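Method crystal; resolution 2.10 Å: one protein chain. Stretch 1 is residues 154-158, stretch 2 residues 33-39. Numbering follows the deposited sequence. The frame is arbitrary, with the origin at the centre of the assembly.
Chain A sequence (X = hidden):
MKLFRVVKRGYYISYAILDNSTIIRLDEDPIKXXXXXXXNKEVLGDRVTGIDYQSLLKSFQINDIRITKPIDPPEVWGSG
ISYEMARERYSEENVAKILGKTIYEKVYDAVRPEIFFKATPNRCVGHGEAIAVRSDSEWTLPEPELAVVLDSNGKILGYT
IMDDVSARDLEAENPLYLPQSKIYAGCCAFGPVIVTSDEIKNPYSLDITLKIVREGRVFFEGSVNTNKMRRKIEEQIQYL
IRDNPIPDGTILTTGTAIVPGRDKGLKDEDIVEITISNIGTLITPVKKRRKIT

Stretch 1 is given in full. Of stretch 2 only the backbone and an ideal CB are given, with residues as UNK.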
# COMPACT_ATOMS: atom_id res chain seq x y z
N GLY A 154 -2.80 -11.63 -25.61
CA GLY A 154 -3.65 -12.73 -26.05
C GLY A 154 -2.91 -14.05 -26.15
O GLY A 154 -3.42 -15.01 -26.73
N LYS A 155 -1.71 -14.10 -25.57
CA LYS A 155 -0.94 -15.34 -25.50
C LYS A 155 -1.53 -16.24 -24.41
O LYS A 155 -1.87 -15.77 -23.32
CB LYS A 155 0.54 -15.05 -25.20
CG LYS A 155 1.44 -16.26 -25.33
CD LYS A 155 2.83 -16.03 -24.73
CE LYS A 155 3.77 -17.17 -25.09
NZ LYS A 155 5.14 -17.02 -24.49
N ILE A 156 -1.66 -17.53 -24.73
CA ILE A 156 -2.21 -18.52 -23.80
C ILE A 156 -1.19 -18.87 -22.71
O ILE A 156 -0.11 -19.40 -22.99
CB ILE A 156 -2.71 -19.79 -24.54
CG1 ILE A 156 -3.92 -19.44 -25.41
CG2 ILE A 156 -3.07 -20.90 -23.54
CD1 ILE A 156 -4.27 -20.47 -26.48
N LEU A 157 -1.54 -18.56 -21.47
CA LEU A 157 -0.67 -18.83 -20.32
C LEU A 157 -0.99 -20.17 -19.67
O LEU A 157 -0.18 -20.70 -18.89
CB LEU A 157 -0.79 -17.72 -19.28
CG LEU A 157 -0.42 -16.30 -19.71
CD1 LEU A 157 -0.77 -15.32 -18.59
CD2 LEU A 157 1.05 -16.20 -20.09
N GLY A 158 -2.16 -20.71 -19.97
CA GLY A 158 -2.57 -21.99 -19.42
C GLY A 158 -4.02 -22.33 -19.68
O GLY A 158 -4.75 -21.52 -20.27
N UNK A 33 3.42 -15.64 -11.91
CA UNK A 33 4.08 -16.94 -12.02
C UNK A 33 3.80 -17.61 -13.37
O UNK A 33 4.71 -18.19 -13.98
CB UNK A 33 3.63 -17.85 -10.88
N UNK A 34 2.56 -17.51 -13.84
CA UNK A 34 2.16 -18.09 -15.13
C UNK A 34 2.84 -17.38 -16.30
O UNK A 34 3.25 -18.02 -17.27
CB UNK A 34 0.64 -18.02 -15.29
N UNK A 35 2.95 -16.05 -16.20
CA UNK A 35 3.67 -15.26 -17.20
C UNK A 35 5.15 -15.65 -17.27
O UNK A 35 5.68 -15.89 -18.35
CB UNK A 35 3.54 -13.77 -16.89
N UNK A 36 5.80 -15.75 -16.11
CA UNK A 36 7.20 -16.19 -16.04
C UNK A 36 7.40 -17.58 -16.65
O UNK A 36 8.33 -17.78 -17.44
CB UNK A 36 7.67 -16.19 -14.59
N UNK A 37 6.53 -18.52 -16.27
CA UNK A 37 6.62 -19.89 -16.77
C UNK A 37 6.48 -19.93 -18.29
O UNK A 37 7.17 -20.68 -18.97
CB UNK A 37 5.55 -20.77 -16.12
N UNK A 38 5.57 -19.10 -18.82
CA UNK A 38 5.36 -18.99 -20.25
C UNK A 38 6.61 -18.53 -20.99
O UNK A 38 6.81 -18.87 -22.16
CB UNK A 38 4.21 -18.03 -20.53
N UNK A 39 7.45 -17.76 -20.31
CA UNK A 39 8.67 -17.23 -20.91
C UNK A 39 9.80 -18.26 -20.91
O UNK A 39 10.31 -18.61 -21.98
CB UNK A 39 9.11 -15.97 -20.17

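Stretch 2 is nearly two turns of a longer helix, crossing the strand of stretch 1 at 112° with the axes 8.2 Å apart at their closest. Where CA-to-CB points at stretch 1, the side chain meets Leu 157 or Lys 155.

Position 33 has helical backbone angles and nothing of stretch 1 within 5.5 Å of its ideal CB. Stretch 1 sets no demand here, and many helix formers would do; the residue is Ala 33, whose carbonyl accepts from the amide of position 37.

At position 34 the CB points toward the strand, 4.2 Å from Leu 157 CB, and the CA atoms of this pair lie 6.0 Å apart. Gly 158 has no side chain to fill the space beside it. An apolar residue such as leucine, isoleucine or methionine fits this setting. Leu 34 is found, with chi1 m and chi2 t; its CD2 lies 4.0 Å from Leu 157 O. A water donates to Leu 34 O (2.7 Å) and to Leu 157 O (2.6 Å), and so ties the two backbones together.

Position 35 points away, yet its ideal CB is 4.7 Å from Leu 157 CD2, so a flexible apolar chain could still lie against that leucine. Met 35 does so: its CG packs 3.8 Å from Leu 157 CD1.

Position 36 points away into space that stretch 1 leaves free, where a long polar chain is acceptable; Arg 36 hydrogen-bonds elsewhere in the structure.

Position 37 points sideways, with nothing of stretch 1 near its ideal CB. The choice is wide, and Tyr 37 bonds through its hydroxyl elsewhere in the structure.

Position 38 is the most constrained. Its CB points toward stretch 1, 3.7 Å from Leu 157 CD2 and 4.2 Å from Lys 155 NZ, so a small side chain is favoured, and one with an acceptor would serve the amine: serine, threonine or perhaps aspartate. Ser 38, chi1 t, receives a hydrogen bond from Lys 155 NZ at OG (3.1 Å), and the same amine makes a weak one to Ser 38 O (3.4 Å). The extended lysine, all four chi angles t, carries its charge that far. A second water bridges Ser 38 OG (2.7 Å) and Ile 156 O (2.8 Å).

Position 39 points sideways, and a polar residue suits its open surroundings. Glu 39 brings its end nearer to stretch 1, without a direct bond to it.

Stretch 2 (33-39) ALMRYSE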
# COMPACT_ATOMS: atom_id res chain seq x y z
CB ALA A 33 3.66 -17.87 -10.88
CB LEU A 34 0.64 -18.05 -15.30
CG LEU A 34 -0.20 -19.02 -14.47
CD1 LEU A 34 -1.67 -18.64 -14.54
CD2 LEU A 34 0.00 -20.48 -14.92
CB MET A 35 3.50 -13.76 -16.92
CG MET A 35 2.09 -13.24 -17.19
SD MET A 35 1.82 -11.58 -16.57
CE MET A 35 2.84 -10.63 -17.71
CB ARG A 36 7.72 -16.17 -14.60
CG ARG A 36 9.21 -16.53 -14.48
CD ARG A 36 9.71 -16.50 -13.03
NE ARG A 36 9.43 -15.23 -12.38
CZ ARG A 36 10.18 -14.13 -12.49
NH1 ARG A 36 9.82 -13.02 -11.85
NH2 ARG A 36 11.27 -14.12 -13.25
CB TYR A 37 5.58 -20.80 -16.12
CG TYR A 37 5.81 -22.26 -16.43
CD1 TYR A 37 5.38 -22.81 -17.64
CD2 TYR A 37 6.48 -23.09 -15.53
CE1 TYR A 37 5.61 -24.15 -17.94
CE2 TYR A 37 6.70 -24.43 -15.82
CZ TYR A 37 6.26 -24.95 -17.02
OH TYR A 37 6.48 -26.28 -17.33
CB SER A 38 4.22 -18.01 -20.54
OG SER A 38 3.82 -18.10 -21.89
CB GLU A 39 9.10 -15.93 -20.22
CG GLU A 39 9.97 -15.01 -21.08
CD GLU A 39 9.28 -14.54 -22.36
OE1 GLU A 39 8.10 -14.14 -22.29
OE2 GLU A 39 9.93 -14.58 -23.43
O HOH W 1 2.35 -20.41 -18.16
O HOH W 2 2.41 -20.40 -22.28
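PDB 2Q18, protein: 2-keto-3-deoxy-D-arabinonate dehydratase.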